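Local coordinates for protein putative isomerase YbhH (PDB 6OTV) that is of unproven function but probably acts as an isomerase, as a member of the PrpF family within the diaminopimelate epimerase clan, at residues Q180-D185 / V189-M194; V198-A203 / G293-Q298; G261-R266 / I283-S288. All coordinates share one frame; numbering follows the deposited sequence.

Contact 1 (Q180-D185 / V189-M194); sequences QIDYFD and VTCIDM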
ATOM      1  N   GLN A 180       3.743  23.672 -14.042  1.00 53.23           N
ATOM      2  CA  GLN A 180       4.028  24.022 -12.656  1.00 55.61           C
ATOM      3  C   GLN A 180       3.448  25.383 -12.295  1.00 58.26           C
ATOM      4  O   GLN A 180       3.084  25.612 -11.136  1.00 57.39           O
ATOM      5  CB  GLN A 180       5.536  24.003 -12.402  1.00 56.69           C
ATOM      6  CG  GLN A 180       6.136  22.611 -12.247  1.00 63.99           C
ATOM      7  CD  GLN A 180       6.128  21.820 -13.540  1.00 71.97           C
ATOM      8  OE1 GLN A 180       6.030  22.387 -14.630  1.00 69.80           O
ATOM      9  NE2 GLN A 180       6.226  20.499 -13.426  1.00 75.90           N
ATOM     10  N   ILE A 181       3.353  26.291 -13.265  1.00 54.45           N
ATOM     11  CA  ILE A 181       2.765  27.610 -13.067  1.00 50.55           C
ATOM     12  C   ILE A 181       1.760  27.862 -14.180  1.00 58.94           C
ATOM     13  O   ILE A 181       2.065  27.651 -15.359  1.00 59.04           O
ATOM     14  CB  ILE A 181       3.829  28.725 -13.047  1.00 51.55           C
ATOM     15  CG1 ILE A 181       4.683  28.633 -11.783  1.00 52.48           C
ATOM     16  CG2 ILE A 181       3.172  30.098 -13.143  1.00 51.39           C
ATOM     17  CD1 ILE A 181       5.753  29.698 -11.695  1.00 48.39           C
ATOM     18  N   ASP A 182       0.567  28.308 -13.804  1.00 60.64           N
ATOM     19  CA  ASP A 182      -0.450  28.749 -14.743  1.00 58.84           C
ATOM     20  C   ASP A 182      -0.746  30.223 -14.502  1.00 62.76           C
ATOM     21  O   ASP A 182      -0.287  30.824 -13.526  1.00 58.42           O
ATOM     22  CB  ASP A 182      -1.725  27.910 -14.608  1.00 63.20           C
ATOM     23  CG  ASP A 182      -1.506  26.460 -14.986  1.00 71.92           C
ATOM     24  OD1 ASP A 182      -0.980  26.206 -16.089  1.00 75.82           O
ATOM     25  OD2 ASP A 182      -1.844  25.574 -14.172  1.00 78.08           O
ATOM     26  N   TYR A 183      -1.516  30.811 -15.412  1.00 67.38           N
ATOM     27  CA  TYR A 183      -1.886  32.216 -15.326  1.00 65.88           C
ATOM     28  C   TYR A 183      -3.383  32.351 -15.543  1.00 71.71           C
ATOM     29  O   TYR A 183      -3.917  31.870 -16.547  1.00 76.20           O
ATOM     30  CB  TYR A 183      -1.117  33.060 -16.348  1.00 64.31           C
ATOM     31  CG  TYR A 183       0.368  33.111 -16.082  1.00 64.99           C
ATOM     32  CD1 TYR A 183       0.922  34.134 -15.322  1.00 61.93           C
ATOM     33  CD2 TYR A 183       1.217  32.132 -16.583  1.00 69.09           C
ATOM     34  CE1 TYR A 183       2.280  34.183 -15.072  1.00 66.18           C
ATOM     35  CE2 TYR A 183       2.577  32.172 -16.338  1.00 72.49           C
ATOM     36  CZ  TYR A 183       3.103  33.199 -15.582  1.00 73.27           C
ATOM     37  OH  TYR A 183       4.457  33.242 -15.337  1.00 79.96           O
ATOM     38  N   PHE A 184      -4.055  32.991 -14.591  1.00 70.62           N
ATOM     39  CA  PHE A 184      -5.474  33.291 -14.697  1.00 70.18           C
ATOM     40  C   PHE A 184      -5.686  34.709 -14.196  1.00 72.60           C
ATOM     41  O   PHE A 184      -5.271  35.040 -13.081  1.00 67.74           O
ATOM     42  CB  PHE A 184      -6.320  32.301 -13.889  1.00 66.32           C
ATOM     43  CG  PHE A 184      -6.081  30.862 -14.249  1.00 64.67           C
ATOM     44  CD1 PHE A 184      -6.691  30.299 -15.358  1.00 70.95           C
ATOM     45  CD2 PHE A 184      -5.250  30.071 -13.477  1.00 58.76           C
ATOM     46  CE1 PHE A 184      -6.474  28.975 -15.687  1.00 72.39           C
ATOM     47  CE2 PHE A 184      -5.031  28.748 -13.799  1.00 60.14           C
ATOM     48  CZ  PHE A 184      -5.642  28.198 -14.906  1.00 67.38           C
ATOM     49  N   ASP A 185      -6.314  35.544 -15.028  1.00 71.86           N
ATOM     50  CA  ASP A 185      -6.536  36.954 -14.704  1.00 68.09           C
ATOM     51  C   ASP A 185      -5.217  37.663 -14.406  1.00 65.71           C
ATOM     52  O   ASP A 185      -5.125  38.486 -13.494  1.00 65.01           O
ATOM     53  CB  ASP A 185      -7.515  37.105 -13.536  1.00 67.12           C
ATOM     54  CG  ASP A 185      -8.789  36.308 -13.737  1.00 72.45           C
ATOM     55  OD1 ASP A 185      -8.941  35.687 -14.810  1.00 77.22           O
ATOM     56  OD2 ASP A 185      -9.637  36.298 -12.820  1.00 74.32           O
ATOM     57  N   VAL A 189      -0.256  31.522 -10.749  1.00 54.95           N
ATOM     58  CA  VAL A 189      -0.700  30.568  -9.742  1.00 54.22           C
ATOM     59  C   VAL A 189      -0.072  29.211 -10.037  1.00 55.60           C
ATOM     60  O   VAL A 189       0.574  29.006 -11.065  1.00 59.99           O
ATOM     61  CB  VAL A 189      -2.238  30.446  -9.681  1.00 58.74           C
ATOM     62  CG1 VAL A 189      -2.881  31.812  -9.469  1.00 57.58           C
ATOM     63  CG2 VAL A 189      -2.771  29.771 -10.938  1.00 56.50           C
ATOM     64  N   THR A 190      -0.271  28.277  -9.108  1.00 49.85           N
ATOM     65  CA  THR A 190       0.181  26.902  -9.268  1.00 49.75           C
ATOM     66  C   THR A 190      -0.965  25.954  -8.950  1.00 48.11           C
ATOM     67  O   THR A 190      -1.572  26.041  -7.877  1.00 43.43           O
ATOM     68  CB  THR A 190       1.384  26.593  -8.368  1.00 44.57           C
ATOM     69  OG1 THR A 190       2.565  27.181  -8.928  1.00 50.56           O
ATOM     70  CG2 THR A 190       1.586  25.089  -8.240  1.00 43.14           C
ATOM     71  N   CYS A 191      -1.261  25.058  -9.887  1.00 50.68           N
ATOM     72  CA  CYS A 191      -2.281  24.036  -9.706  1.00 52.19           C
ATOM     73  C   CYS A 191      -1.594  22.717  -9.383  1.00 49.32           C
ATOM     74  O   CYS A 191      -0.837  22.189 -10.205  1.00 55.58           O
ATOM     75  CB  CYS A 191      -3.150  23.909 -10.955  1.00 55.88           C
ATOM     76  SG  CYS A 191      -4.031  25.427 -11.384  1.00 57.90           S
ATOM     77  N   ILE A 192      -1.846  22.193  -8.186  1.00 45.22           N
ATOM     78  CA  ILE A 192      -1.199  20.976  -7.722  1.00 48.47           C
ATOM     79  C   ILE A 192      -2.230  20.111  -7.007  1.00 51.89           C
ATOM     80  O   ILE A 192      -3.148  20.614  -6.349  1.00 44.87           O
ATOM     81  CB  ILE A 192       0.013  21.289  -6.813  1.00 44.66           C
ATOM     82  CG1 ILE A 192       0.800  20.018  -6.488  1.00 50.97           C
ATOM     83  CG2 ILE A 192      -0.433  21.985  -5.540  1.00 43.29           C
ATOM     84  CD1 ILE A 192       2.080  20.279  -5.722  1.00 46.74           C
ATOM     85  N   ASP A 193      -2.086  18.798  -7.165  1.00 57.44           N
ATOM     86  CA  ASP A 193      -2.977  17.801  -6.578  1.00 53.46           C
ATOM     87  C   ASP A 193      -2.123  16.890  -5.700  1.00 52.25           C
ATOM     88  O   ASP A 193      -1.623  15.860  -6.159  1.00 52.14           O
ATOM     89  CB  ASP A 193      -3.711  17.021  -7.673  1.00 57.95           C
ATOM     90  CG  ASP A 193      -4.809  16.123  -7.126  1.00 58.05           C
ATOM     91  OD1 ASP A 193      -5.095  16.181  -5.912  1.00 60.13           O
ATOM     92  OD2 ASP A 193      -5.389  15.357  -7.921  1.00 55.65           O
ATOM     93  N   MET A 194      -1.944  17.285  -4.438  1.00 47.95           N
ATOM     94  CA  MET A 194      -1.193  16.510  -3.448  1.00 40.81           C
ATOM     95  C   MET A 194      -2.050  16.429  -2.189  1.00 43.64           C
ATOM     96  O   MET A 194      -2.167  17.416  -1.454  1.00 42.87           O
ATOM     97  CB  MET A 194       0.166  17.139  -3.153  1.00 41.86           C
ATOM     98  CG  MET A 194       1.300  16.622  -4.026  1.00 53.00           C
ATOM     99  SD  MET A 194       1.727  14.900  -3.686  1.00 58.26           S
ATOM    100  CE  MET A 194       2.302  15.009  -1.995  1.00 64.20           C
TER
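Two groups hold Thr190 OG1: it gives its proton to Gln180 O at 2.8 Å and accepts the backbone N-H of Val295. Gln180 O takes the hydroxyl in its carbonyl plane, with a C=O...O angle of 156°. The torsion matters here: with chi1 at -76°, OG1 stands opposite the carbonyl carbon of Thr190 and CG2 lies anti to the backbone N, and CG2 also touches Gln180 O at 3.3 Å. Ile181 crosses the threonine obliquely, its CG1 passing 3.8 Å from OG1.

One residue further on, the strands pair properly. Asp182 and Val189 form an antiparallel hydrogen-bonded pair, Asp182 N to Val189 O at 2.8 Å and Val189 N to Asp182 O at 2.9 Å, the second nearly straight at 173°. Both side chains leave on one face of the sheet. Phe184 CD2 meets Val189 CG2 at 3.6 Å; the methyl lies at the ring edge, in its plane, and the two side chains meet roughly at right angles. Asp182 OD2 lies 3.5 Å from Cys191 SG. The carboxylate is buried, and Thr177 OG1 bonds its OD2 while Asn179 ND2 bonds OD1, which probably fixes its rotation.

The axes of strands 182-184 and 189-193 run far from antiparallel, and one bridge, Asp182 with Val189, joins them: 182-184 is the short first strand of a beta hairpin. On the other flank of 189-193 runs strand 197-202, hydrogen-bonded through Thr190 and Ile192, with Val199 and Ile201 packing on Val189. Helix 221-237 lies against Phe184, through Ile230, Gln233 and Ala237.

Contact 2 (V198-A203 / G293-Q298); sequences VVIIPA and GTVTRQ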
ATOM      1  N   VAL A 198      -5.472  21.904  -4.959  1.00 43.78           N
ATOM      2  CA  VAL A 198      -5.443  23.296  -4.531  1.00 48.68           C
ATOM      3  C   VAL A 198      -4.893  24.154  -5.659  1.00 48.23           C
ATOM      4  O   VAL A 198      -4.157  23.679  -6.530  1.00 41.59           O
ATOM      5  CB  VAL A 198      -4.603  23.509  -3.246  1.00 47.20           C
ATOM      6  CG1 VAL A 198      -5.120  22.645  -2.101  1.00 44.58           C
ATOM      7  CG2 VAL A 198      -3.128  23.244  -3.514  1.00 37.84           C
ATOM      8  N   VAL A 199      -5.264  25.430  -5.639  1.00 46.25           N
ATOM      9  CA  VAL A 199      -4.684  26.437  -6.517  1.00 41.98           C
ATOM     10  C   VAL A 199      -3.980  27.455  -5.628  1.00 47.11           C
ATOM     11  O   VAL A 199      -4.615  28.105  -4.787  1.00 42.62           O
ATOM     12  CB  VAL A 199      -5.740  27.096  -7.423  1.00 44.32           C
ATOM     13  CG1 VAL A 199      -7.011  27.406  -6.645  1.00 45.08           C
ATOM     14  CG2 VAL A 199      -5.179  28.349  -8.073  1.00 44.37           C
ATOM     15  N   ILE A 200      -2.670  27.570  -5.798  1.00 47.10           N
ATOM     16  CA  ILE A 200      -1.836  28.384  -4.924  1.00 36.93           C
ATOM     17  C   ILE A 200      -1.697  29.767  -5.542  1.00 45.20           C
ATOM     18  O   ILE A 200      -1.186  29.910  -6.658  1.00 51.96           O
ATOM     19  CB  ILE A 200      -0.468  27.722  -4.707  1.00 37.23           C
ATOM     20  CG1 ILE A 200      -0.660  26.383  -3.992  1.00 34.86           C
ATOM     21  CG2 ILE A 200       0.460  28.639  -3.928  1.00 33.59           C
ATOM     22  CD1 ILE A 200       0.563  25.523  -3.969  1.00 36.63           C
ATOM     23  N   ILE A 201      -2.158  30.785  -4.821  1.00 37.21           N
ATOM     24  CA  ILE A 201      -2.233  32.153  -5.318  1.00 45.12           C
ATOM     25  C   ILE A 201      -1.435  33.043  -4.377  1.00 39.51           C
ATOM     26  O   ILE A 201      -1.688  33.030  -3.170  1.00 35.46           O
ATOM     27  CB  ILE A 201      -3.683  32.658  -5.420  1.00 47.13           C
ATOM     28  CG1 ILE A 201      -4.553  31.643  -6.163  1.00 41.51           C
ATOM     29  CG2 ILE A 201      -3.725  34.027  -6.093  1.00 43.68           C
ATOM     30  CD1 ILE A 201      -6.036  31.906  -6.041  1.00 43.28           C
ATOM     31  N   PRO A 202      -0.477  33.828  -4.871  1.00 41.41           N
ATOM     32  CA  PRO A 202       0.194  34.810  -4.007  1.00 42.40           C
ATOM     33  C   PRO A 202      -0.781  35.882  -3.542  1.00 41.86           C
ATOM     34  O   PRO A 202      -1.493  36.490  -4.345  1.00 43.10           O
ATOM     35  CB  PRO A 202       1.287  35.393  -4.912  1.00 39.73           C
ATOM     36  CG  PRO A 202       1.481  34.375  -5.992  1.00 37.33           C
ATOM     37  CD  PRO A 202       0.135  33.757  -6.208  1.00 36.51           C
ATOM     38  N   ALA A 203      -0.803  36.114  -2.226  1.00 36.41           N
ATOM     39  CA  ALA A 203      -1.746  37.072  -1.655  1.00 41.71           C
ATOM     40  C   ALA A 203      -1.522  38.476  -2.205  1.00 43.07           C
ATOM     41  O   ALA A 203      -2.484  39.220  -2.440  1.00 44.08           O
ATOM     42  CB  ALA A 203      -1.636  37.068  -0.132  1.00 33.09           C
ATOM     43  N   GLY A 293       9.856  24.828  -9.811  1.00 48.99           N
ATOM     44  CA  GLY A 293       9.078  25.475 -10.846  1.00 46.92           C
ATOM     45  C   GLY A 293       7.722  25.995 -10.422  1.00 51.07           C
ATOM     46  O   GLY A 293       7.025  26.597 -11.250  1.00 57.18           O
ATOM     47  N   THR A 294       7.317  25.782  -9.175  1.00 41.08           N
ATOM     48  CA  THR A 294       6.025  26.275  -8.726  1.00 43.53           C
ATOM     49  C   THR A 294       6.103  27.766  -8.407  1.00 43.02           C
ATOM     50  O   THR A 294       7.183  28.340  -8.236  1.00 39.62           O
ATOM     51  CB  THR A 294       5.543  25.507  -7.495  1.00 43.85           C
ATOM     52  OG1 THR A 294       6.503  25.646  -6.439  1.00 50.22           O
ATOM     53  CG2 THR A 294       5.352  24.030  -7.823  1.00 34.41           C
ATOM     54  N   VAL A 295       4.927  28.393  -8.324  1.00 37.88           N
ATOM     55  CA  VAL A 295       4.862  29.810  -7.992  1.00 41.35           C
ATOM     56  C   VAL A 295       5.362  30.073  -6.576  1.00 48.86           C
ATOM     57  O   VAL A 295       5.714  31.212  -6.245  1.00 45.80           O
ATOM     58  CB  VAL A 295       3.426  30.336  -8.175  1.00 39.61           C
ATOM     59  CG1 VAL A 295       2.530  29.868  -7.034  1.00 38.18           C
ATOM     60  CG2 VAL A 295       3.420  31.853  -8.293  1.00 40.74           C
ATOM     61  N   THR A 296       5.410  29.037  -5.732  1.00 48.40           N
ATOM     62  CA  THR A 296       5.914  29.201  -4.374  1.00 46.69           C
ATOM     63  C   THR A 296       7.383  29.608  -4.368  1.00 45.68           C
ATOM     64  O   THR A 296       7.822  30.334  -3.469  1.00 47.77           O
ATOM     65  CB  THR A 296       5.705  27.904  -3.586  1.00 47.26           C
ATOM     66  OG1 THR A 296       4.328  27.516  -3.666  1.00 46.32           O
ATOM     67  CG2 THR A 296       6.068  28.093  -2.128  1.00 51.44           C
ATOM     68  N   ARG A 297       8.148  29.176  -5.373  1.00 48.71           N
ATOM     69  CA  ARG A 297       9.558  29.537  -5.451  1.00 46.96           C
ATOM     70  C   ARG A 297       9.769  31.026  -5.699  1.00 44.19           C
ATOM     71  O   ARG A 297      10.869  31.530  -5.450  1.00 45.17           O
ATOM     72  CB  ARG A 297      10.244  28.728  -6.551  1.00 63.66           C
ATOM     73  CG  ARG A 297      10.142  27.220  -6.378  1.00 75.05           C
ATOM     74  CD  ARG A 297      11.053  26.728  -5.269  1.00 80.87           C
ATOM     75  NE  ARG A 297      11.340  25.303  -5.403  1.00 85.98           N
ATOM     76  CZ  ARG A 297      12.274  24.663  -4.709  1.00 89.60           C
ATOM     77  NH1 ARG A 297      13.015  25.320  -3.829  1.00 90.88           N
ATOM     78  NH2 ARG A 297      12.469  23.364  -4.896  1.00 92.44           N
ATOM     79  N   GLN A 298       8.752  31.734  -6.186  1.00 43.11           N
ATOM     80  CA  GLN A 298       8.827  33.176  -6.394  1.00 43.70           C
ATOM     81  C   GLN A 298       8.353  33.975  -5.187  1.00 43.42           C
ATOM     82  O   GLN A 298       8.384  35.209  -5.231  1.00 41.52           O
ATOM     83  CB  GLN A 298       7.991  33.588  -7.611  1.00 43.46           C
ATOM     84  CG  GLN A 298       8.225  32.764  -8.861  1.00 65.67           C
ATOM     85  CD  GLN A 298       7.313  33.181 -10.000  1.00 70.02           C
ATOM     86  OE1 GLN A 298       6.508  34.104  -9.862  1.00 61.70           O
ATOM     87  NE2 GLN A 298       7.435  32.500 -11.135  1.00 70.76           N
TER
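Val295 is the hub, each of its two methyls meeting a different residue of strand 198-202. Its chi1 of 75° puts CG1 in the cramped position between its own backbone N and carbonyl carbon, and swings CG2 anti to the N. This rotation splits the work: CG1 reaches Ile200, while CG2 goes to Pro202, where it meets the ring carbon CG at 3.9 Å.

Ile200 answers with its short branch. A chi1 of -63° leaves CG2 anti to the backbone N of Ile200, and this is the methyl that meets Val295 CG1, again at 3.9 Å; the two side chains slide past one another in opposite directions. Val295 CG1 also lies 3.7 Å from Ile200 O, against the backbone of the strand. The same Ile200 CG2 lies 4.0 Å from Thr296 OG1, whose hydroxyl is engaged elsewhere, in a hydrogen bond with Ser288 OG of helix 279-290. Pro202 presents the CG corner of its ring and crosses the valine at a slant.

Val295 and Thr296 sit on a short 3-10 segment, 295-298, held by the backbone bonds Arg297 N to Thr294 O and Gln298 N to Val295 O, both 3.1 Å.

The arrangement is plain hydrophobic packing of a 3-10 turn on a sheet: the connection leaving helix 279-290 for strand 306-312 folds back over Ile200 and Pro202 and covers one side of the strand, in a fold probably like that of diaminopimelate epimerase.

Contact 3 (G261-R266 / I283-S288); sequences GAINVR and IAISSS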
ATOM      1  N   GLY A 261       8.812  30.341  10.075  1.00 28.33           N
ATOM      2  CA  GLY A 261       8.462  29.182   9.282  1.00 31.06           C
ATOM      3  C   GLY A 261       8.877  29.325   7.828  1.00 31.47           C
ATOM      4  O   GLY A 261       9.612  30.232   7.435  1.00 32.62           O
ATOM      5  N   ALA A 262       8.373  28.400   7.011  1.00 28.24           N
ATOM      6  CA  ALA A 262       8.683  28.391   5.587  1.00 23.67           C
ATOM      7  C   ALA A 262       7.733  29.249   4.764  1.00 25.78           C
ATOM      8  O   ALA A 262       8.145  29.795   3.734  1.00 25.83           O
ATOM      9  CB  ALA A 262       8.659  26.957   5.045  1.00 23.63           C
ATOM     10  N   ILE A 263       6.476  29.385   5.187  1.00 25.96           N
ATOM     11  CA  ILE A 263       5.467  30.062   4.382  1.00 28.26           C
ATOM     12  C   ILE A 263       4.262  30.347   5.266  1.00 27.84           C
ATOM     13  O   ILE A 263       4.052  29.678   6.284  1.00 26.85           O
ATOM     14  CB  ILE A 263       5.096  29.187   3.155  1.00 28.49           C
ATOM     15  CG1 ILE A 263       4.235  29.954   2.151  1.00 30.91           C
ATOM     16  CG2 ILE A 263       4.407  27.919   3.601  1.00 24.65           C
ATOM     17  CD1 ILE A 263       4.038  29.213   0.843  1.00 26.56           C
ATOM     18  N   ASN A 264       3.481  31.355   4.891  1.00 24.91           N
ATOM     19  CA  ASN A 264       2.227  31.686   5.549  1.00 25.26           C
ATOM     20  C   ASN A 264       1.090  31.508   4.552  1.00 29.58           C
ATOM     21  O   ASN A 264       1.221  31.873   3.379  1.00 27.27           O
ATOM     22  CB  ASN A 264       2.251  33.121   6.086  1.00 29.53           C
ATOM     23  CG  ASN A 264       0.886  33.599   6.538  1.00 34.89           C
ATOM     24  OD1 ASN A 264       0.407  33.233   7.614  1.00 29.97           O
ATOM     25  ND2 ASN A 264       0.249  34.423   5.716  1.00 32.08           N
ATOM     26  N   VAL A 265      -0.025  30.936   5.005  1.00 27.51           N
ATOM     27  CA  VAL A 265      -1.109  30.588   4.097  1.00 29.77           C
ATOM     28  C   VAL A 265      -2.442  31.067   4.658  1.00 34.34           C
ATOM     29  O   VAL A 265      -2.614  31.249   5.866  1.00 29.74           O
ATOM     30  CB  VAL A 265      -1.171  29.067   3.806  1.00 40.19           C
ATOM     31  CG1 VAL A 265       0.163  28.556   3.265  1.00 28.31           C
ATOM     32  CG2 VAL A 265      -1.591  28.295   5.048  1.00 29.06           C
ATOM     33  N   ARG A 266      -3.387  31.278   3.744  1.00 40.07           N
ATOM     34  CA  ARG A 266      -4.793  31.502   4.068  1.00 33.12           C
ATOM     35  C   ARG A 266      -5.598  30.499   3.254  1.00 34.55           C
ATOM     36  O   ARG A 266      -5.646  30.592   2.023  1.00 40.41           O
ATOM     37  CB  ARG A 266      -5.219  32.940   3.762  1.00 33.91           C
ATOM     38  CG  ARG A 266      -4.631  33.972   4.715  1.00 32.76           C
ATOM     39  CD  ARG A 266      -5.073  33.704   6.146  1.00 32.52           C
ATOM     40  NE  ARG A 266      -4.519  34.667   7.097  1.00 34.91           N
ATOM     41  CZ  ARG A 266      -3.384  34.495   7.771  1.00 37.04           C
ATOM     42  NH1 ARG A 266      -2.661  33.395   7.602  1.00 29.13           N
ATOM     43  NH2 ARG A 266      -2.968  35.428   8.619  1.00 33.05           N
ATOM     44  N   ILE A 283      -0.207  19.346   3.192  1.00 31.47           N
ATOM     45  CA  ILE A 283       0.574  18.463   2.329  1.00 28.68           C
ATOM     46  C   ILE A 283       0.815  19.127   0.980  1.00 32.10           C
ATOM     47  O   ILE A 283       1.940  19.144   0.464  1.00 32.52           O
ATOM     48  CB  ILE A 283      -0.131  17.104   2.162  1.00 42.40           C
ATOM     49  CG1 ILE A 283      -0.429  16.467   3.523  1.00 44.89           C
ATOM     50  CG2 ILE A 283       0.705  16.173   1.293  1.00 39.06           C
ATOM     51  CD1 ILE A 283       0.768  16.355   4.427  1.00 44.89           C
ATOM     52  N   ALA A 284      -0.242  19.693   0.393  1.00 28.44           N
ATOM     53  CA  ALA A 284      -0.135  20.285  -0.937  1.00 34.85           C
ATOM     54  C   ALA A 284       0.802  21.487  -0.936  1.00 36.24           C
ATOM     55  O   ALA A 284       1.666  21.614  -1.812  1.00 39.39           O
ATOM     56  CB  ALA A 284      -1.523  20.680  -1.444  1.00 30.04           C
ATOM     57  N   ILE A 285       0.643  22.382   0.042  1.00 28.03           N
ATOM     58  CA  ILE A 285       1.449  23.600   0.085  1.00 27.43           C
ATOM     59  C   ILE A 285       2.916  23.266   0.334  1.00 28.51           C
ATOM     60  O   ILE A 285       3.810  23.802  -0.331  1.00 32.25           O
ATOM     61  CB  ILE A 285       0.905  24.560   1.155  1.00 28.26           C
ATOM     62  CG1 ILE A 285      -0.528  24.959   0.818  1.00 31.33           C
ATOM     63  CG2 ILE A 285       1.795  25.787   1.267  1.00 29.73           C
ATOM     64  CD1 ILE A 285      -1.326  25.391   2.018  1.00 41.62           C
ATOM     65  N   SER A 286       3.185  22.387   1.302  1.00 26.30           N
ATOM     66  CA  SER A 286       4.567  22.004   1.574  1.00 26.19           C
ATOM     67  C   SER A 286       5.201  21.335   0.360  1.00 32.40           C
ATOM     68  O   SER A 286       6.395  21.519   0.094  1.00 34.10           O
ATOM     69  CB  SER A 286       4.627  21.083   2.795  1.00 30.60           C
ATOM     70  OG  SER A 286       3.917  19.878   2.557  1.00 40.81           O
ATOM     71  N   SER A 287       4.412  20.561  -0.394  1.00 27.64           N
ATOM     72  CA  SER A 287       4.930  19.919  -1.599  1.00 33.45           C
ATOM     73  C   SER A 287       5.354  20.948  -2.638  1.00 34.82           C
ATOM     74  O   SER A 287       6.418  20.815  -3.256  1.00 39.37           O
ATOM     75  CB  SER A 287       3.882  18.974  -2.187  1.00 37.36           C
ATOM     76  OG  SER A 287       3.592  17.917  -1.294  1.00 34.97           O
ATOM     77  N   SER A 288       4.533  21.979  -2.850  1.00 31.64           N
ATOM     78  CA  SER A 288       4.901  23.019  -3.803  1.00 35.97           C
ATOM     79  C   SER A 288       6.172  23.742  -3.379  1.00 32.09           C
ATOM     80  O   SER A 288       6.915  24.235  -4.233  1.00 37.61           O
ATOM     81  CB  SER A 288       3.757  24.016  -3.969  1.00 35.40           C
ATOM     82  OG  SER A 288       3.568  24.776  -2.788  1.00 38.40           O
TER
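Ile285 lays both its methyl ends over strand 263-266, CD1 and CG2 together straddling the CG1 methyl of Val265. Ile285 CD1 comes to Val265 CG1 at 3.7 Å, the two side chains reaching toward each other tip to tip, and Ile285 CG2 follows at 3.8 Å from the same methyl. The chi1 of -61° holds the ethyl arm opposite the carbonyl carbon of Ile285, and the nearly extended chi2, 156°, carries CD1 out to the valine.

The second foothold is Ile263, two residues back along the strand. Its CG2 and CD1 each sit 4.1 Å from Ile285 CG2, and the two isoleucines cross at an angle. Asn264 points the other way, where its OD1 receives Arg266 NH1 at 3.1 Å; that nitrogen also bonds Val265 O at 2.8 Å.

Strands on both sides of 263-267 extend the apolar patch: Ile285 and Val265 rest on Val252, Ile263 on Ile254, and both strand residues on Ile310. On the helix, Ser287 OG turns back onto Ile283 O.

Helix 279-290 lies in the connection between strands 263-267 and 306-312, which pair in parallel, and packs on them through Ile285. With aliphatic groups alone meeting across the interface, the helix is held here by shape and burial, and the polar bonding stays within each segment or goes to other neighbours.

Overall arrangement
From the N terminus, contact 1 comes first and closes only a tight hairpin, strand 182-184 back onto 187-193. The chain then turns into strand 197-202, where contact 2 opens a loop of some ninety residues that closes at the 3-10 turn 295-298. Contact 3 is nested inside that loop, setting helix 279-290 on strand 263-267. Contacts 1 and 2 lie about 7 Å apart between centres, on adjacent strands; contacts 2 and 3, about 9 Å apart, meet at Ser288 O, which accepts from Thr294 OG1. Met194 packs on Ile283 and Ser287, linking contact 1 to contact 3. Hairpin, turn and helix are thus tied together.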